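Local coordinates for protein phospholipase C beta (Meleagris gallopavo, PDB 1JAD) that is represented here by its C-terminal region, an elongated, almost wholly helical coiled-coil domain found as a dimer, at residues R51-F63 against V76-L90. Numbering follows the deposited sequence.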
ATOM      1  N   ARG A  51      -2.530 -14.581 -38.881  1.00 57.54           N
ATOM      2  CA  ARG A  51      -2.474 -13.351 -39.648  1.00 57.32           C
ATOM      3  C   ARG A  51      -1.345 -13.354 -40.674  1.00 57.06           C
ATOM      4  O   ARG A  51      -1.506 -12.811 -41.766  1.00 56.90           O
ATOM      5  CB  ARG A  51      -2.348 -12.144 -38.712  1.00 58.92           C
ATOM      6  CG  ARG A  51      -2.107 -10.830 -39.431  1.00 62.58           C
ATOM      7  CD  ARG A  51      -3.094 -10.627 -40.569  1.00 67.84           C
ATOM      8  NE  ARG A  51      -2.897  -9.357 -41.265  1.00 71.69           N
ATOM      9  CZ  ARG A  51      -3.146  -8.166 -40.732  1.00 73.29           C
ATOM     10  NH1 ARG A  51      -3.606  -8.077 -39.490  1.00 73.99           N
ATOM     11  NH2 ARG A  51      -2.942  -7.062 -41.442  1.00 74.21           N
ATOM     12  N   ARG A  52      -0.206 -13.962 -40.342  1.00 55.38           N
ATOM     13  CA  ARG A  52       0.893 -14.000 -41.298  1.00 55.14           C
ATOM     14  C   ARG A  52       0.576 -14.977 -42.431  1.00 55.47           C
ATOM     15  O   ARG A  52       0.845 -14.705 -43.600  1.00 54.88           O
ATOM     16  CB  ARG A  52       2.209 -14.400 -40.621  1.00 55.83           C
ATOM     17  CG  ARG A  52       3.339 -14.562 -41.628  1.00 58.84           C
ATOM     18  CD  ARG A  52       4.723 -14.666 -41.015  1.00 60.87           C
ATOM     19  NE  ARG A  52       4.870 -15.773 -40.078  1.00 64.91           N
ATOM     20  CZ  ARG A  52       6.047 -16.226 -39.659  1.00 66.86           C
ATOM     21  NH1 ARG A  52       7.171 -15.665 -40.101  1.00 68.10           N
ATOM     22  NH2 ARG A  52       6.105 -17.233 -38.794  1.00 67.46           N
ATOM     23  N   GLU A  53       0.011 -16.119 -42.063  1.00 55.60           N
ATOM     24  CA  GLU A  53      -0.371 -17.150 -43.014  1.00 55.98           C
ATOM     25  C   GLU A  53      -1.415 -16.533 -43.939  1.00 55.22           C
ATOM     26  O   GLU A  53      -1.338 -16.625 -45.165  1.00 54.39           O
ATOM     27  CB  GLU A  53      -0.978 -18.323 -42.243  1.00 58.38           C
ATOM     28  CG  GLU A  53      -1.450 -19.499 -43.076  1.00 62.16           C
ATOM     29  CD  GLU A  53      -2.092 -20.576 -42.208  1.00 65.37           C
ATOM     30  OE1 GLU A  53      -1.404 -21.105 -41.305  1.00 66.68           O
ATOM     31  OE2 GLU A  53      -3.284 -20.888 -42.421  1.00 66.19           O
ATOM     32  N   GLU A  54      -2.382 -15.879 -43.317  1.00 54.77           N
ATOM     33  CA  GLU A  54      -3.478 -15.227 -44.007  1.00 54.59           C
ATOM     34  C   GLU A  54      -2.993 -14.137 -44.959  1.00 54.37           C
ATOM     35  O   GLU A  54      -3.685 -13.777 -45.907  1.00 53.83           O
ATOM     36  CB  GLU A  54      -4.420 -14.656 -42.956  1.00 55.67           C
ATOM     37  CG  GLU A  54      -5.733 -14.137 -43.460  1.00 57.44           C
ATOM     38  CD  GLU A  54      -6.698 -13.904 -42.318  1.00 58.17           C
ATOM     39  OE1 GLU A  54      -7.840 -13.466 -42.581  1.00 60.52           O
ATOM     40  OE2 GLU A  54      -6.316 -14.169 -41.157  1.00 54.41           O
ATOM     41  N   LEU A  55      -1.796 -13.623 -44.704  1.00 55.41           N
ATOM     42  CA  LEU A  55      -1.205 -12.580 -45.538  1.00 56.03           C
ATOM     43  C   LEU A  55      -0.504 -13.199 -46.747  1.00 57.03           C
ATOM     44  O   LEU A  55      -0.449 -12.593 -47.820  1.00 58.14           O
ATOM     45  CB  LEU A  55      -0.200 -11.748 -44.727  1.00 55.40           C
ATOM     46  CG  LEU A  55       0.521 -10.593 -45.434  1.00 54.91           C
ATOM     47  CD1 LEU A  55      -0.495  -9.600 -45.986  1.00 56.86           C
ATOM     48  CD2 LEU A  55       1.453  -9.897 -44.457  1.00 55.23           C
ATOM     49  N   LEU A  56       0.039 -14.402 -46.575  1.00 56.80           N
ATOM     50  CA  LEU A  56       0.712 -15.073 -47.679  1.00 56.76           C
ATOM     51  C   LEU A  56      -0.348 -15.612 -48.636  1.00 57.03           C
ATOM     52  O   LEU A  56      -0.184 -15.551 -49.853  1.00 56.26           O
ATOM     53  CB  LEU A  56       1.597 -16.212 -47.165  1.00 56.22           C
ATOM     54  CG  LEU A  56       2.722 -15.805 -46.212  1.00 55.45           C
ATOM     55  CD1 LEU A  56       3.558 -17.016 -45.867  1.00 55.43           C
ATOM     56  CD2 LEU A  56       3.592 -14.747 -46.858  1.00 55.98           C
ATOM     57  N   GLN A  57      -1.439 -16.129 -48.080  1.00 57.27           N
ATOM     58  CA  GLN A  57      -2.528 -16.645 -48.899  1.00 58.09           C
ATOM     59  C   GLN A  57      -2.965 -15.560 -49.877  1.00 56.60           C
ATOM     60  O   GLN A  57      -3.163 -15.821 -51.059  1.00 56.34           O
ATOM     61  CB  GLN A  57      -3.708 -17.058 -48.012  1.00 61.86           C
ATOM     62  CG  GLN A  57      -5.004 -17.400 -48.762  1.00 66.57           C
ATOM     63  CD  GLN A  57      -4.837 -18.503 -49.805  1.00 69.43           C
ATOM     64  OE1 GLN A  57      -4.139 -18.327 -50.811  1.00 70.59           O
ATOM     65  NE2 GLN A  57      -5.477 -19.650 -49.564  1.00 69.59           N
ATOM     66  N   LYS A  58      -3.104 -14.340 -49.367  1.00 55.02           N
ATOM     67  CA  LYS A  58      -3.508 -13.196 -50.171  1.00 53.54           C
ATOM     68  C   LYS A  58      -2.566 -13.003 -51.356  1.00 53.77           C
ATOM     69  O   LYS A  58      -3.007 -12.682 -52.464  1.00 53.34           O
ATOM     70  CB  LYS A  58      -3.522 -11.938 -49.303  1.00 53.57           C
ATOM     71  CG  LYS A  58      -3.815 -10.648 -50.053  1.00 53.81           C
ATOM     72  CD  LYS A  58      -3.618  -9.451 -49.137  1.00 54.29           C
ATOM     73  CE  LYS A  58      -3.714  -8.144 -49.903  1.00 57.14           C
ATOM     74  NZ  LYS A  58      -3.385  -6.958 -49.047  1.00 59.19           N
ATOM     75  N   TYR A  59      -1.268 -13.190 -51.127  1.00 53.18           N
ATOM     76  CA  TYR A  59      -0.297 -13.042 -52.203  1.00 53.08           C
ATOM     77  C   TYR A  59      -0.163 -14.277 -53.074  1.00 54.05           C
ATOM     78  O   TYR A  59       0.676 -14.322 -53.970  1.00 53.95           O
ATOM     79  CB  TYR A  59       1.072 -12.640 -51.659  1.00 51.69           C
ATOM     80  CG  TYR A  59       1.156 -11.164 -51.374  1.00 51.05           C
ATOM     81  CD1 TYR A  59       0.383 -10.580 -50.368  1.00 49.70           C
ATOM     82  CD2 TYR A  59       1.951 -10.334 -52.166  1.00 49.43           C
ATOM     83  CE1 TYR A  59       0.395  -9.203 -50.161  1.00 49.04           C
ATOM     84  CE2 TYR A  59       1.971  -8.959 -51.970  1.00 49.03           C
ATOM     85  CZ  TYR A  59       1.190  -8.397 -50.969  1.00 49.36           C
ATOM     86  OH  TYR A  59       1.185  -7.028 -50.804  1.00 47.80           O
ATOM     87  N   SER A  60      -0.987 -15.282 -52.801  1.00 55.56           N
ATOM     88  CA  SER A  60      -0.986 -16.502 -53.596  1.00 56.86           C
ATOM     89  C   SER A  60      -1.833 -16.113 -54.798  1.00 57.33           C
ATOM     90  O   SER A  60      -1.457 -16.328 -55.949  1.00 58.08           O
ATOM     91  CB  SER A  60      -1.688 -17.636 -52.848  1.00 57.36           C
ATOM     92  OG  SER A  60      -1.246 -17.724 -51.510  1.00 59.80           O
ATOM     93  N   VAL A  61      -2.989 -15.530 -54.492  1.00 57.11           N
ATOM     94  CA  VAL A  61      -3.940 -15.074 -55.489  1.00 57.72           C
ATOM     95  C   VAL A  61      -3.312 -13.984 -56.356  1.00 59.09           C
ATOM     96  O   VAL A  61      -3.256 -14.110 -57.579  1.00 59.88           O
ATOM     97  CB  VAL A  61      -5.216 -14.509 -54.806  1.00 57.08           C
ATOM     98  CG1 VAL A  61      -6.217 -14.044 -55.847  1.00 55.34           C
ATOM     99  CG2 VAL A  61      -5.836 -15.566 -53.919  1.00 57.30           C
ATOM    100  N   LEU A  62      -2.830 -12.924 -55.714  1.00 59.85           N
ATOM    101  CA  LEU A  62      -2.216 -11.807 -56.422  1.00 60.70           C
ATOM    102  C   LEU A  62      -1.102 -12.245 -57.371  1.00 61.42           C
ATOM    103  O   LEU A  62      -1.069 -11.838 -58.534  1.00 61.79           O
ATOM    104  CB  LEU A  62      -1.676 -10.789 -55.414  1.00 60.62           C
ATOM    105  CG  LEU A  62      -2.727 -10.208 -54.463  1.00 61.22           C
ATOM    106  CD1 LEU A  62      -2.093  -9.185 -53.533  1.00 60.59           C
ATOM    107  CD2 LEU A  62      -3.834  -9.563 -55.274  1.00 61.47           C
ATOM    108  N   PHE A  63      -0.194 -13.078 -56.873  1.00 61.64           N
ATOM    109  CA  PHE A  63       0.919 -13.572 -57.674  1.00 62.50           C
ATOM    110  C   PHE A  63       0.518 -14.400 -58.887  1.00 62.76           C
ATOM    111  O   PHE A  63       0.921 -14.095 -60.011  1.00 63.52           O
ATOM    112  CB  PHE A  63       1.872 -14.396 -56.799  1.00 63.38           C
ATOM    113  CG  PHE A  63       2.907 -13.576 -56.076  1.00 64.45           C
ATOM    114  CD1 PHE A  63       3.639 -14.127 -55.031  1.00 64.79           C
ATOM    115  CD2 PHE A  63       3.181 -12.267 -56.465  1.00 64.20           C
ATOM    116  CE1 PHE A  63       4.630 -13.387 -54.384  1.00 65.23           C
ATOM    117  CE2 PHE A  63       4.172 -11.522 -55.822  1.00 64.68           C
ATOM    118  CZ  PHE A  63       4.897 -12.082 -54.781  1.00 63.70           C
ATOM    119  N   VAL A  76       5.773  -8.655 -60.895  1.00 72.05           N
ATOM    120  CA  VAL A  76       6.001  -9.655 -59.859  1.00 70.27           C
ATOM    121  C   VAL A  76       6.803  -9.001 -58.735  1.00 69.35           C
ATOM    122  O   VAL A  76       6.559  -9.249 -57.553  1.00 68.68           O
ATOM    123  CB  VAL A  76       6.788 -10.866 -60.405  1.00 70.40           C
ATOM    124  CG1 VAL A  76       8.192 -10.445 -60.805  1.00 70.23           C
ATOM    125  CG2 VAL A  76       6.839 -11.964 -59.362  1.00 71.20           C
ATOM    126  N   VAL A  77       7.760  -8.162 -59.117  1.00 67.75           N
ATOM    127  CA  VAL A  77       8.590  -7.460 -58.153  1.00 66.04           C
ATOM    128  C   VAL A  77       7.706  -6.459 -57.423  1.00 65.16           C
ATOM    129  O   VAL A  77       7.810  -6.288 -56.209  1.00 65.49           O
ATOM    130  CB  VAL A  77       9.738  -6.706 -58.856  1.00 65.83           C
ATOM    131  CG1 VAL A  77      10.587  -5.973 -57.831  1.00 66.02           C
ATOM    132  CG2 VAL A  77      10.588  -7.681 -59.647  1.00 65.26           C
ATOM    133  N   GLU A  78       6.832  -5.809 -58.182  1.00 64.19           N
ATOM    134  CA  GLU A  78       5.904  -4.820 -57.650  1.00 64.26           C
ATOM    135  C   GLU A  78       5.189  -5.404 -56.435  1.00 63.14           C
ATOM    136  O   GLU A  78       4.889  -4.695 -55.475  1.00 63.50           O
ATOM    137  CB  GLU A  78       4.869  -4.467 -58.719  1.00 66.52           C
ATOM    138  CG  GLU A  78       5.455  -4.017 -60.059  1.00 70.54           C
ATOM    139  CD  GLU A  78       5.860  -2.554 -60.077  1.00 72.20           C
ATOM    140  OE1 GLU A  78       6.604  -2.122 -59.166  1.00 72.27           O
ATOM    141  OE2 GLU A  78       5.437  -1.843 -61.015  1.00 72.42           O
ATOM    142  N   LEU A  79       4.918  -6.703 -56.494  1.00 60.75           N
ATOM    143  CA  LEU A  79       4.232  -7.403 -55.419  1.00 59.57           C
ATOM    144  C   LEU A  79       5.202  -7.984 -54.401  1.00 58.94           C
ATOM    145  O   LEU A  79       4.921  -8.002 -53.208  1.00 57.97           O
ATOM    146  CB  LEU A  79       3.378  -8.535 -55.989  1.00 58.57           C
ATOM    147  CG  LEU A  79       2.179  -8.194 -56.869  1.00 58.64           C
ATOM    148  CD1 LEU A  79       1.622  -9.463 -57.487  1.00 58.43           C
ATOM    149  CD2 LEU A  79       1.123  -7.487 -56.039  1.00 57.50           C
ATOM    150  N   LYS A  80       6.338  -8.472 -54.882  1.00 59.16           N
ATOM    151  CA  LYS A  80       7.342  -9.060 -54.011  1.00 59.98           C
ATOM    152  C   LYS A  80       7.736  -8.072 -52.926  1.00 59.98           C
ATOM    153  O   LYS A  80       7.700  -8.394 -51.743  1.00 60.33           O
ATOM    154  CB  LYS A  80       8.568  -9.465 -54.828  1.00 60.83           C
ATOM    155  CG  LYS A  80       9.678 -10.122 -54.035  1.00 60.77           C
ATOM    156  CD  LYS A  80      10.791 -10.562 -54.975  1.00 63.03           C
ATOM    157  CE  LYS A  80      11.974 -11.151 -54.224  1.00 63.33           C
ATOM    158  NZ  LYS A  80      12.617 -10.142 -53.336  1.00 63.17           N
ATOM    159  N   GLU A  81       8.103  -6.862 -53.330  1.00 59.92           N
ATOM    160  CA  GLU A  81       8.497  -5.843 -52.368  1.00 60.18           C
ATOM    161  C   GLU A  81       7.314  -5.442 -51.485  1.00 59.12           C
ATOM    162  O   GLU A  81       7.461  -5.219 -50.279  1.00 58.19           O
ATOM    163  CB  GLU A  81       9.030  -4.607 -53.092  1.00 62.16           C
ATOM    164  CG  GLU A  81      10.190  -4.871 -54.044  1.00 65.43           C
ATOM    165  CD  GLU A  81      10.799  -3.583 -54.576  1.00 67.82           C
ATOM    166  OE1 GLU A  81      10.040  -2.727 -55.075  1.00 69.12           O
ATOM    167  OE2 GLU A  81      12.038  -3.428 -54.499  1.00 69.66           O
ATOM    168  N   ARG A  82       6.140  -5.348 -52.103  1.00 57.89           N
ATOM    169  CA  ARG A  82       4.915  -4.972 -51.407  1.00 55.95           C
ATOM    170  C   ARG A  82       4.596  -5.985 -50.314  1.00 53.67           C
ATOM    171  O   ARG A  82       4.075  -5.631 -49.257  1.00 52.81           O
ATOM    172  CB  ARG A  82       3.770  -4.903 -52.409  1.00 58.31           C
ATOM    173  CG  ARG A  82       2.466  -4.362 -51.866  1.00 62.18           C
ATOM    174  CD  ARG A  82       1.480  -4.244 -53.012  1.00 66.28           C
ATOM    175  NE  ARG A  82       2.078  -3.499 -54.118  1.00 69.29           N
ATOM    176  CZ  ARG A  82       1.508  -3.321 -55.305  1.00 71.15           C
ATOM    177  NH1 ARG A  82       0.309  -3.838 -55.556  1.00 71.24           N
ATOM    178  NH2 ARG A  82       2.145  -2.636 -56.249  1.00 70.69           N
ATOM    179  N   LEU A  83       4.910  -7.248 -50.592  1.00 51.28           N
ATOM    180  CA  LEU A  83       4.692  -8.346 -49.656  1.00 48.96           C
ATOM    181  C   LEU A  83       5.618  -8.160 -48.465  1.00 48.63           C
ATOM    182  O   LEU A  83       5.201  -8.242 -47.313  1.00 46.48           O
ATOM    183  CB  LEU A  83       5.010  -9.676 -50.334  1.00 47.28           C
ATOM    184  CG  LEU A  83       4.962 -10.926 -49.459  1.00 46.96           C
ATOM    185  CD1 LEU A  83       3.569 -11.113 -48.884  1.00 46.31           C
ATOM    186  CD2 LEU A  83       5.360 -12.134 -50.293  1.00 47.25           C
ATOM    187  N   GLU A  84       6.884  -7.902 -48.771  1.00 49.01           N
ATOM    188  CA  GLU A  84       7.905  -7.692 -47.761  1.00 48.79           C
ATOM    189  C   GLU A  84       7.534  -6.600 -46.771  1.00 47.34           C
ATOM    190  O   GLU A  84       7.748  -6.756 -45.569  1.00 45.73           O
ATOM    191  CB  GLU A  84       9.242  -7.357 -48.432  1.00 51.16           C
ATOM    192  CG  GLU A  84       9.841  -8.538 -49.187  1.00 54.95           C
ATOM    193  CD  GLU A  84      11.192  -8.232 -49.812  1.00 57.28           C
ATOM    194  OE1 GLU A  84      12.105  -7.781 -49.086  1.00 59.21           O
ATOM    195  OE2 GLU A  84      11.349  -8.461 -51.029  1.00 58.74           O
HETATM  196  N   MSE A  85       6.961  -5.508 -47.270  1.00 46.16           N
HETATM  197  CA  MSE A  85       6.592  -4.398 -46.406  1.00 45.94           C
HETATM  198  C   MSE A  85       5.354  -4.682 -45.552  1.00 43.92           C
HETATM  199  O   MSE A  85       5.239  -4.163 -44.442  1.00 43.21           O
HETATM  200  CB  MSE A  85       6.393  -3.124 -47.234  1.00 49.43           C
HETATM  201  CG  MSE A  85       6.423  -1.837 -46.401  1.00 56.01           C
HETATM  202 SE   MSE A  85       7.983  -1.616 -45.415  1.00 63.98          SE
HETATM  203  CE  MSE A  85       9.262  -1.744 -46.746  1.00 57.46           C
ATOM    204  N   GLU A  86       4.427  -5.493 -46.054  1.00 41.48           N
ATOM    205  CA  GLU A  86       3.245  -5.822 -45.265  1.00 39.99           C
ATOM    206  C   GLU A  86       3.616  -6.815 -44.173  1.00 39.09           C
ATOM    207  O   GLU A  86       2.950  -6.896 -43.137  1.00 38.19           O
ATOM    208  CB  GLU A  86       2.136  -6.394 -46.140  1.00 42.04           C
ATOM    209  CG  GLU A  86       1.387  -5.338 -46.931  1.00 46.21           C
ATOM    210  CD  GLU A  86       0.221  -5.917 -47.711  1.00 48.75           C
ATOM    211  OE1 GLU A  86      -0.616  -6.624 -47.103  1.00 49.69           O
ATOM    212  OE2 GLU A  86       0.137  -5.656 -48.932  1.00 51.66           O
ATOM    213  N   LEU A  87       4.676  -7.581 -44.411  1.00 36.25           N
ATOM    214  CA  LEU A  87       5.146  -8.518 -43.409  1.00 35.05           C
ATOM    215  C   LEU A  87       5.910  -7.703 -42.375  1.00 33.97           C
ATOM    216  O   LEU A  87       5.747  -7.909 -41.181  1.00 33.71           O
ATOM    217  CB  LEU A  87       6.057  -9.581 -44.030  1.00 35.56           C
ATOM    218  CG  LEU A  87       5.347 -10.645 -44.877  1.00 36.18           C
ATOM    219  CD1 LEU A  87       6.395 -11.556 -45.512  1.00 36.74           C
ATOM    220  CD2 LEU A  87       4.375 -11.451 -44.008  1.00 32.21           C
ATOM    221  N   ILE A  88       6.740  -6.772 -42.836  1.00 32.93           N
ATOM    222  CA  ILE A  88       7.482  -5.921 -41.917  1.00 33.41           C
ATOM    223  C   ILE A  88       6.484  -5.228 -40.986  1.00 35.70           C
ATOM    224  O   ILE A  88       6.599  -5.319 -39.760  1.00 37.45           O
ATOM    225  CB  ILE A  88       8.283  -4.840 -42.662  1.00 33.33           C
ATOM    226  CG1 ILE A  88       9.430  -5.475 -43.447  1.00 32.72           C
ATOM    227  CG2 ILE A  88       8.827  -3.818 -41.664  1.00 33.64           C
ATOM    228  CD1 ILE A  88      10.503  -6.066 -42.577  1.00 33.31           C
ATOM    229  N   HIS A  89       5.503  -4.537 -41.566  1.00 36.09           N
ATOM    230  CA  HIS A  89       4.501  -3.859 -40.758  1.00 35.99           C
ATOM    231  C   HIS A  89       3.798  -4.820 -39.826  1.00 34.75           C
ATOM    232  O   HIS A  89       3.545  -4.493 -38.665  1.00 35.19           O
ATOM    233  CB  HIS A  89       3.487  -3.131 -41.639  1.00 38.28           C
ATOM    234  CG  HIS A  89       4.026  -1.873 -42.250  1.00 43.48           C
ATOM    235  ND1 HIS A  89       3.254  -1.018 -43.007  1.00 45.35           N
ATOM    236  CD2 HIS A  89       5.262  -1.319 -42.199  1.00 45.08           C
ATOM    237  CE1 HIS A  89       3.991   0.009 -43.395  1.00 47.46           C
ATOM    238  NE2 HIS A  89       5.213  -0.148 -42.918  1.00 46.48           N
ATOM    239  N   LEU A  90       3.481  -6.012 -40.317  1.00 33.36           N
ATOM    240  CA  LEU A  90       2.830  -7.004 -39.464  1.00 31.33           C
ATOM    241  C   LEU A  90       3.749  -7.341 -38.291  1.00 31.53           C
ATOM    242  O   LEU A  90       3.290  -7.552 -37.170  1.00 30.80           O
ATOM    243  CB  LEU A  90       2.535  -8.287 -40.240  1.00 28.50           C
ATOM    244  CG  LEU A  90       1.973  -9.380 -39.332  1.00 24.86           C
ATOM    245  CD1 LEU A  90       0.681  -8.885 -38.714  1.00 23.71           C
ATOM    246  CD2 LEU A  90       1.753 -10.660 -40.111  1.00 23.99           C
TER
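Glu-86 receives two side chains from the facing helix, one on each carboxylate oxygen. Tyr-59 OH donates a short hydrogen bond to Glu-86 OE2 (2.5 Å), reaching it from above the carboxylate plane, although the oxygen itself lies in the plane of the tyrosine ring. Lys-58, fully extended, completes a salt bridge, NZ to Glu-86 OE1 at 3.4 Å, whose hydrogen bond is weak; it probably favours the charged carboxylate. Tyr-59 is also a textbook knob: its ring fills the hole formed by Leu-79, Arg-82, Leu-83 and Glu-86. Leu-83 CD1 makes a CH-pi contact over one face, 3.6 Å from the ring centroid, while Leu-62 CD1 of the tyrosine's own helix covers the opposite face. Toward Leu-90 the packing turns aliphatic. There Leu-55 sends CD2 to Leu-87 CD2, and Leu-90 CD1 meets Arg-51 CG at 3.5 Å. At the other end, the ring of Phe-63 has Lys-80 N at its edge. Segments 51-63 and 76-90 run antiparallel (173°), their axes coming within 10.8 Å, as two arms of a helical hairpin; helix 161-245 packs alongside, its Met-242 meeting Phe-63 and its Met-237 meeting Leu-87.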